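Hydrogenase 3 maturation protease (Escherichia coli, PDB 2E85) removes a 32-residue peptide from the C-terminus of the precursor of HycE, the large subunit of hydrogenase 3, as an endopeptidase of the peptidase A31 family. Local coordinates at residues T5-C10 with L56-L61; R77-D82 with V111-I116. The protein carries 1 engineered substitution. All coordinates share one frame; numbering follows the deposited sequence.

How the contacts relate
From the N terminus, the chain first lays down strand 6-11, then runs through helix 21-31, strand 38-43 and helix 50-56 before contact 1 closes this loop by setting 60-66 beside the first strand. Contact 2 opens only afterwards, on strand 76-78. It closes its own, largely helical loop when strand 111-116 arrives after helices 81-86 and 97-108. The two loops therefore follow in series, neither nesting nor crossing, with centres about 15 Å apart. They meet inside one mixed sheet, where strand 60-66 lies beside 111-116: Leu-61 O and Ile-112 N are 2.8 Å apart, a probable hydrogen bond. Together they tie the first strand to the antiparallel strand 76-78.

Contact 1. Residues T5-C10 with L56-L61; sequences TDVLLC and LRPTRL
The side chain of Arg-60 lies alongside that of Asp-6, both leaving neighbouring strands in the same direction. Its CB already sits 3.3 Å from Asp-6 OD1; CG, anti to the backbone N, and CD run on past the same oxygen, and a bend at chi3 (67°) turns the guanidinium back to it. NE meets OD1 of Asp-6 at 2.9 Å, and NH2 gives Asp-6 OD2 an almost straight bond (177°), a side-on, two-nitrogen salt bridge. The carboxylate lies at the guanidinium edge, yet both its oxygens are met from above their own plane. NH1 bonds to Trp-145 O. An alanine here would lose the bonds to Asp-6 and Trp-145 O and would probably leave the Asp-6 carboxylate less firmly held. Water 1 donates to Asp-6 OD1 and also binds Thr-59 OG1. Strands 6-11 and 60-66 pair in parallel, as expected of an alpha/beta sheet built from beta-alpha-beta crossovers: the connection from strand 38-43 passes over strand 6-11 through helix 50-56. Val-7 N donates to Arg-60 O at 2.9 Å, while Thr-5 O takes Thr-59 N at 2.8 Å on a lone pair. On the opposite sheet face, Val-7 CG2 presses tightly on Pro-58 CB (3.5 Å) and touches Leu-56 CD1, while its CG1 meets Leu-61 CD1 at 3.9 Å. Ile-53 of helix 50-56 packs on Val-7 and Leu-61.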
ATOM      1  N   THR B   5      -0.781 -22.502  -8.141  1.00 12.93           N
ATOM      2  CA  THR B   5      -2.042 -22.458  -7.427  1.00 13.35           C
ATOM      3  C   THR B   5      -1.848 -21.674  -6.122  1.00 11.61           C
ATOM      4  O   THR B   5      -2.409 -20.601  -5.954  1.00 12.78           O
ATOM      5  CB  THR B   5      -2.592 -23.882  -7.137  1.00 13.39           C
ATOM      6  OG1 THR B   5      -1.556 -24.701  -6.560  1.00 14.72           O
ATOM      7  CG2 THR B   5      -3.043 -24.522  -8.434  1.00 14.76           C
ATOM      8  N   ASP B   6      -1.049 -22.230  -5.226  1.00 11.04           N
ATOM      9  CA  ASP B   6      -0.855 -21.671  -3.911  1.00  9.27           C
ATOM     10  C   ASP B   6       0.382 -20.794  -3.856  1.00  8.72           C
ATOM     11  O   ASP B   6       1.419 -21.162  -4.389  1.00  8.54           O
ATOM     12  CB  ASP B   6      -0.720 -22.824  -2.923  1.00  9.35           C
ATOM     13  CG  ASP B   6      -1.981 -23.627  -2.796  1.00 10.84           C
ATOM     14  OD1 ASP B   6      -3.058 -23.051  -2.966  1.00 13.23           O
ATOM     15  OD2 ASP B   6      -1.888 -24.833  -2.495  1.00 15.22           O
ATOM     16  N   VAL B   7       0.278 -19.668  -3.169  1.00  7.76           N
ATOM     17  CA  VAL B   7       1.451 -18.802  -2.933  1.00  6.95           C
ATOM     18  C   VAL B   7       1.525 -18.509  -1.442  1.00  6.40           C
ATOM     19  O   VAL B   7       0.500 -18.268  -0.820  1.00  6.42           O
ATOM     20  CB  VAL B   7       1.347 -17.489  -3.755  1.00  7.66           C
ATOM     21  CG1 VAL B   7       2.508 -16.548  -3.433  1.00  6.79           C
ATOM     22  CG2 VAL B   7       1.353 -17.822  -5.271  1.00  7.99           C
ATOM     23  N   LEU B   8       2.749 -18.523  -0.911  1.00  6.05           N
ATOM     24  CA  LEU B   8       3.008 -18.252   0.503  1.00  6.75           C
ATOM     25  C   LEU B   8       3.910 -17.038   0.576  1.00  6.80           C
ATOM     26  O   LEU B   8       5.037 -17.056   0.063  1.00  7.09           O
ATOM     27  CB  LEU B   8       3.677 -19.470   1.149  1.00  6.55           C
ATOM     28  CG  LEU B   8       4.294 -19.288   2.553  1.00  6.91           C
ATOM     29  CD1 LEU B   8       3.256 -18.789   3.544  1.00  8.66           C
ATOM     30  CD2 LEU B   8       5.020 -20.545   3.046  1.00  9.39           C
ATOM     31  N   LEU B   9       3.408 -15.967   1.187  1.00  6.11           N
ATOM     32  CA  LEU B   9       4.214 -14.726   1.339  1.00  6.64           C
ATOM     33  C   LEU B   9       4.694 -14.709   2.766  1.00  6.99           C
ATOM     34  O   LEU B   9       3.884 -14.700   3.690  1.00  7.30           O
ATOM     35  CB  LEU B   9       3.388 -13.475   1.039  1.00  5.08           C
ATOM     36  CG  LEU B   9       4.104 -12.137   1.362  1.00  6.48           C
ATOM     37  CD1 LEU B   9       5.354 -11.925   0.460  1.00  8.83           C
ATOM     38  CD2 LEU B   9       3.195 -10.940   1.271  1.00  7.34           C
ATOM     39  N   CYS B  10       6.016 -14.736   2.946  1.00  6.99           N
ATOM     40  CA  CYS B  10       6.585 -14.737   4.300  1.00  8.01           C
ATOM     41  C   CYS B  10       7.096 -13.342   4.580  1.00  8.13           C
ATOM     42  O   CYS B  10       7.990 -12.890   3.870  1.00  8.90           O
ATOM     43  CB  CYS B  10       7.776 -15.674   4.418  1.00  7.42           C
ATOM     44  SG  CYS B  10       7.303 -17.433   4.328  1.00 11.70           S
ATOM     45  N   LEU B  56       1.817 -14.119 -10.503  1.00 11.28           N
ATOM     46  CA  LEU B  56       1.755 -15.569 -10.255  1.00 11.54           C
ATOM     47  C   LEU B  56       0.338 -16.125 -10.465  1.00 11.99           C
ATOM     48  O   LEU B  56       0.166 -17.341 -10.672  1.00 11.71           O
ATOM     49  CB  LEU B  56       2.281 -15.883  -8.854  1.00 11.43           C
ATOM     50  CG  LEU B  56       3.804 -15.908  -8.708  1.00 10.72           C
ATOM     51  CD1 LEU B  56       4.170 -15.833  -7.199  1.00 10.66           C
ATOM     52  CD2 LEU B  56       4.422 -17.144  -9.388  1.00 10.76           C
ATOM     53  N   ARG B  57      -0.653 -15.232 -10.443  1.00 12.62           N
ATOM     54  CA  ARG B  57      -2.071 -15.605 -10.609  1.00 15.10           C
ATOM     55  C   ARG B  57      -2.496 -16.771  -9.694  1.00 14.44           C
ATOM     56  O   ARG B  57      -3.063 -17.788 -10.157  1.00 15.52           O
ATOM     57  CB  ARG B  57      -2.370 -15.907 -12.074  1.00 15.75           C
ATOM     58  CG  ARG B  57      -2.049 -14.735 -13.011  1.00 20.80           C
ATOM     59  CD  ARG B  57      -2.317 -15.094 -14.454  1.00 26.98           C
ATOM     60  NE  ARG B  57      -1.529 -16.263 -14.823  1.00 33.73           N
ATOM     61  CZ  ARG B  57      -1.499 -16.827 -16.027  1.00 37.58           C
ATOM     62  NH1 ARG B  57      -2.216 -16.327 -17.033  1.00 38.61           N
ATOM     63  NH2 ARG B  57      -0.733 -17.895 -16.223  1.00 38.83           N
ATOM     64  N   PRO B  58      -2.242 -16.634  -8.386  1.00 14.32           N
ATOM     65  CA  PRO B  58      -2.605 -17.717  -7.489  1.00 13.83           C
ATOM     66  C   PRO B  58      -4.104 -17.834  -7.300  1.00 13.45           C
ATOM     67  O   PRO B  58      -4.855 -16.877  -7.548  1.00 13.51           O
ATOM     68  CB  PRO B  58      -1.965 -17.324  -6.164  1.00 14.87           C
ATOM     69  CG  PRO B  58      -1.766 -15.863  -6.247  1.00 14.69           C
ATOM     70  CD  PRO B  58      -1.647 -15.493  -7.670  1.00 14.26           C
ATOM     71  N   THR B  59      -4.504 -19.020  -6.875  1.00 13.37           N
ATOM     72  CA  THR B  59      -5.861 -19.313  -6.442  1.00 13.84           C
ATOM     73  C   THR B  59      -5.994 -19.126  -4.925  1.00 12.71           C
ATOM     74  O   THR B  59      -7.091 -18.915  -4.402  1.00 13.08           O
ATOM     75  CB  THR B  59      -6.258 -20.766  -6.827  1.00 14.13           C
ATOM     76  OG1 THR B  59      -5.245 -21.675  -6.368  1.00 17.53           O
ATOM     77  CG2 THR B  59      -6.368 -20.893  -8.344  1.00 16.96           C
ATOM     78  N   ARG B  60      -4.874 -19.240  -4.223  1.00 11.71           N
ATOM     79  CA  ARG B  60      -4.873 -19.126  -2.774  1.00  9.70           C
ATOM     80  C   ARG B  60      -3.566 -18.495  -2.329  1.00  9.58           C
ATOM     81  O   ARG B  60      -2.504 -18.860  -2.810  1.00  9.62           O
ATOM     82  CB  ARG B  60      -5.035 -20.503  -2.123  1.00 10.83           C
ATOM     83  CG  ARG B  60      -4.764 -20.563  -0.617  1.00 11.48           C
ATOM     84  CD  ARG B  60      -5.282 -21.853  -0.041  1.00 14.93           C
ATOM     85  NE  ARG B  60      -4.550 -23.028  -0.526  1.00 15.70           N
ATOM     86  CZ  ARG B  60      -4.799 -24.276  -0.135  1.00 15.82           C
ATOM     87  NH1 ARG B  60      -5.761 -24.521   0.752  1.00 15.24           N
ATOM     88  NH2 ARG B  60      -4.074 -25.271  -0.612  1.00 15.36           N
ATOM     89  N   LEU B  61      -3.672 -17.514  -1.436  1.00  7.68           N
ATOM     90  CA  LEU B  61      -2.515 -16.818  -0.902  1.00  6.38           C
ATOM     91  C   LEU B  61      -2.531 -16.910   0.642  1.00  6.82           C
ATOM     92  O   LEU B  61      -3.515 -16.510   1.276  1.00  7.84           O
ATOM     93  CB  LEU B  61      -2.557 -15.359  -1.298  1.00  6.16           C
ATOM     94  CG  LEU B  61      -1.463 -14.485  -0.648  1.00 10.06           C
ATOM     95  CD1 LEU B  61      -0.089 -14.817  -1.145  1.00 10.79           C
ATOM     96  CD2 LEU B  61      -1.786 -13.018  -0.857  1.00  9.22           C
TER
HETATM   97  O   HOH W   1      -5.304 -23.626  -4.182  1.00 21.56           O

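Contact 2. Residues R77-D82 with V111-I116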
ATOM      1  N   ARG B  77      -2.438 -17.436  15.175  1.00  6.88           N
ATOM      2  CA  ARG B  77      -3.864 -17.194  14.891  1.00  7.35           C
ATOM      3  C   ARG B  77      -4.055 -16.702  13.483  1.00  8.10           C
ATOM      4  O   ARG B  77      -3.170 -16.078  12.923  1.00  7.55           O
ATOM      5  CB  ARG B  77      -4.484 -16.143  15.815  1.00  7.17           C
ATOM      6  CG  ARG B  77      -4.408 -16.417  17.317  1.00  9.23           C
ATOM      7  CD  ARG B  77      -5.439 -17.443  17.751  1.00 10.94           C
ATOM      8  NE  ARG B  77      -5.472 -17.565  19.211  1.00 12.01           N
ATOM      9  CZ  ARG B  77      -4.611 -18.277  19.949  1.00 13.28           C
ATOM     10  NH1 ARG B  77      -3.591 -18.933  19.409  1.00 10.59           N
ATOM     11  NH2 ARG B  77      -4.777 -18.319  21.269  1.00 14.51           N
ATOM     12  N   ILE B  78      -5.221 -17.013  12.903  1.00  7.49           N
ATOM     13  CA  ILE B  78      -5.640 -16.392  11.678  1.00  9.72           C
ATOM     14  C   ILE B  78      -6.376 -15.109  12.022  1.00 10.03           C
ATOM     15  O   ILE B  78      -7.285 -15.119  12.874  1.00 11.37           O
ATOM     16  CB  ILE B  78      -6.626 -17.274  10.910  1.00  9.73           C
ATOM     17  CG1 ILE B  78      -6.068 -18.709  10.691  1.00 11.22           C
ATOM     18  CG2 ILE B  78      -7.110 -16.543   9.650  1.00 12.92           C
ATOM     19  CD1 ILE B  78      -6.380 -19.570  11.821  1.00 14.79           C
ATOM     20  N   ILE B  79      -5.986 -14.024  11.366  1.00  8.90           N
ATOM     21  CA  ILE B  79      -6.618 -12.725  11.603  1.00 10.70           C
ATOM     22  C   ILE B  79      -7.573 -12.380  10.474  1.00 11.00           C
ATOM     23  O   ILE B  79      -7.188 -12.281   9.290  1.00 10.94           O
ATOM     24  CB  ILE B  79      -5.640 -11.582  11.779  1.00 11.71           C
ATOM     25  CG1 ILE B  79      -4.517 -11.975  12.732  1.00 10.65           C
ATOM     26  CG2 ILE B  79      -6.407 -10.317  12.253  1.00 11.51           C
ATOM     27  CD1 ILE B  79      -4.815 -12.857  13.910  1.00 14.79           C
ATOM     28  N   ASP B  80      -8.842 -12.247  10.831  1.00 13.99           N
ATOM     29  CA  ASP B  80      -9.878 -11.905   9.867  1.00 15.89           C
ATOM     30  C   ASP B  80      -9.596 -10.531   9.243  1.00 16.53           C
ATOM     31  O   ASP B  80      -9.209  -9.590   9.954  1.00 14.69           O
ATOM     32  CB  ASP B  80     -11.226 -11.906  10.590  1.00 16.63           C
ATOM     33  CG  ASP B  80     -12.404 -11.681   9.661  1.00 21.73           C
ATOM     34  OD1 ASP B  80     -12.599 -10.550   9.172  1.00 25.38           O
ATOM     35  OD2 ASP B  80     -13.170 -12.652   9.444  1.00 27.17           O
ATOM     36  N   PRO B  81      -9.777 -10.398   7.912  1.00 18.49           N
ATOM     37  CA  PRO B  81      -9.457  -9.122   7.273  1.00 20.40           C
ATOM     38  C   PRO B  81     -10.197  -7.910   7.851  1.00 21.48           C
ATOM     39  O   PRO B  81      -9.661  -6.788   7.834  1.00 22.43           O
ATOM     40  CB  PRO B  81      -9.820  -9.376   5.807  1.00 20.77           C
ATOM     41  CG  PRO B  81      -9.632 -10.811   5.643  1.00 20.17           C
ATOM     42  CD  PRO B  81     -10.242 -11.367   6.909  1.00 19.00           C
ATOM     43  N   ASP B  82     -11.401  -8.128   8.382  1.00 22.70           N
ATOM     44  CA  ASP B  82     -12.141  -7.076   9.080  1.00 23.09           C
ATOM     45  C   ASP B  82     -11.419  -6.610  10.343  1.00 21.75           C
ATOM     46  O   ASP B  82     -11.465  -5.421  10.688  1.00 21.70           O
ATOM     47  CB  ASP B  82     -13.568  -7.569   9.416  1.00 24.11           C
ATOM     48  CG  ASP B  82     -14.215  -6.805  10.576  1.00 27.40           C
ATOM     49  OD1 ASP B  82     -13.962  -7.132  11.768  1.00 31.63           O
ATOM     50  OD2 ASP B  82     -15.022  -5.890  10.294  1.00 33.57           O
ATOM     51  N   VAL B 111      -7.497 -15.564   0.487  1.00 12.77           N
ATOM     52  CA  VAL B 111      -6.353 -14.926   1.152  1.00 10.60           C
ATOM     53  C   VAL B 111      -6.449 -15.186   2.648  1.00  9.92           C
ATOM     54  O   VAL B 111      -7.490 -14.935   3.271  1.00 11.62           O
ATOM     55  CB  VAL B 111      -6.307 -13.409   0.841  1.00 10.82           C
ATOM     56  CG1 VAL B 111      -5.116 -12.729   1.535  1.00 10.71           C
ATOM     57  CG2 VAL B 111      -6.261 -13.195  -0.652  1.00 11.99           C
ATOM     58  N   ILE B 112      -5.377 -15.727   3.224  1.00  8.87           N
ATOM     59  CA  ILE B 112      -5.369 -16.112   4.633  1.00  9.18           C
ATOM     60  C   ILE B 112      -4.216 -15.352   5.261  1.00  8.87           C
ATOM     61  O   ILE B 112      -3.106 -15.462   4.765  1.00  9.23           O
ATOM     62  CB  ILE B 112      -5.107 -17.656   4.765  1.00  9.25           C
ATOM     63  CG1 ILE B 112      -6.153 -18.447   3.965  1.00 10.26           C
ATOM     64  CG2 ILE B 112      -5.159 -18.176   6.216  1.00  8.38           C
ATOM     65  CD1 ILE B 112      -5.754 -19.882   3.617  1.00 14.79           C
ATOM     66  N   PHE B 113      -4.471 -14.622   6.347  1.00  7.81           N
ATOM     67  CA  PHE B 113      -3.395 -13.928   7.056  1.00  7.48           C
ATOM     68  C   PHE B 113      -3.170 -14.638   8.360  1.00  7.20           C
ATOM     69  O   PHE B 113      -4.072 -14.646   9.220  1.00  6.89           O
ATOM     70  CB  PHE B 113      -3.763 -12.474   7.370  1.00  8.25           C
ATOM     71  CG  PHE B 113      -2.634 -11.734   7.996  1.00  8.60           C
ATOM     72  CD1 PHE B 113      -1.711 -11.088   7.194  1.00 12.38           C
ATOM     73  CD2 PHE B 113      -2.426 -11.783   9.391  1.00 11.84           C
ATOM     74  CE1 PHE B 113      -0.620 -10.453   7.755  1.00 13.82           C
ATOM     75  CE2 PHE B 113      -1.331 -11.130   9.960  1.00 13.84           C
ATOM     76  CZ  PHE B 113      -0.434 -10.474   9.135  1.00 11.43           C
ATOM     77  N   LEU B 114      -1.970 -15.187   8.532  1.00  7.81           N
ATOM     78  CA  LEU B 114      -1.573 -15.897   9.734  1.00  8.14           C
ATOM     79  C   LEU B 114      -0.508 -15.154  10.561  1.00  8.29           C
ATOM     80  O   LEU B 114       0.582 -14.834  10.066  1.00  9.04           O
ATOM     81  CB  LEU B 114      -1.052 -17.277   9.355  1.00  8.66           C
ATOM     82  CG  LEU B 114      -0.675 -18.238  10.482  1.00  9.39           C
ATOM     83  CD1 LEU B 114      -0.759 -19.673  10.002  1.00 11.64           C
ATOM     84  CD2 LEU B 114       0.723 -17.976  11.075  1.00 13.51           C
ATOM     85  N   GLY B 115      -0.843 -14.876  11.815  1.00  7.17           N
ATOM     86  CA  GLY B 115       0.045 -14.160  12.721  1.00  8.24           C
ATOM     87  C   GLY B 115       0.653 -15.143  13.696  1.00  9.02           C
ATOM     88  O   GLY B 115       0.008 -16.115  14.132  1.00  8.42           O
ATOM     89  N   ILE B 116       1.897 -14.881  14.049  1.00  8.71           N
ATOM     90  CA  ILE B 116       2.585 -15.624  15.088  1.00  9.18           C
ATOM     91  C   ILE B 116       3.017 -14.579  16.100  1.00  9.01           C
ATOM     92  O   ILE B 116       3.685 -13.582  15.717  1.00  7.51           O
ATOM     93  CB  ILE B 116       3.885 -16.279  14.569  1.00 10.67           C
ATOM     94  CG1 ILE B 116       3.577 -17.323  13.513  1.00 10.01           C
ATOM     95  CG2 ILE B 116       4.726 -16.857  15.729  1.00 10.75           C
ATOM     96  CD1 ILE B 116       4.777 -17.772  12.682  1.00 14.79           C
TER
HETATM   97  O   HOH W   2      -7.238 -14.070   7.064  1.00 13.17           O
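The ring of Phe-113 meets Ile-79 at its edge: Ile-79 CG1 lies near the ring plane, 3.9 Å from Phe-113 CD2, with Ile-79 CB almost as close. The two side chains flank one another; CG of Phe-113, anti to its backbone N (chi1 -176°), carries the ring along Ile-79, and Leu-97, Ile-63 and Asp-65 also touch this phenylalanine. The guanidinium of Arg-77 turns to Glu-75, with which NH1 makes a salt bridge. Backbone bonds do the joining. Arg-77 and Gly-115 form an antiparallel hydrogen-bonded pair, with Arg-77 N to Gly-115 O at 3.0 Å and Gly-115 N to Arg-77 O at 2.8 Å. Ile-79 N then reaches Phe-113 O at 2.9 Å, the nitrogen almost in line with the carbonyl bond. Further on the segments diverge, and water 2 bridges the gap, donating to Ile-79 O and accepting from Phe-113 N. Asp-80 N-caps the following helix, its OD1 taking Asp-82 N at 2.8 Å. On the sheet face opposite Phe-113, Ile-78 CG2 approaches Ile-112 CG2. Strand 76-78 is thus the antiparallel member of a mixed alpha/beta sheet whose other strands are parallel, and Phe-113 packs beside Asp-65, a calcium ligand here and by similarity a nickel ligand.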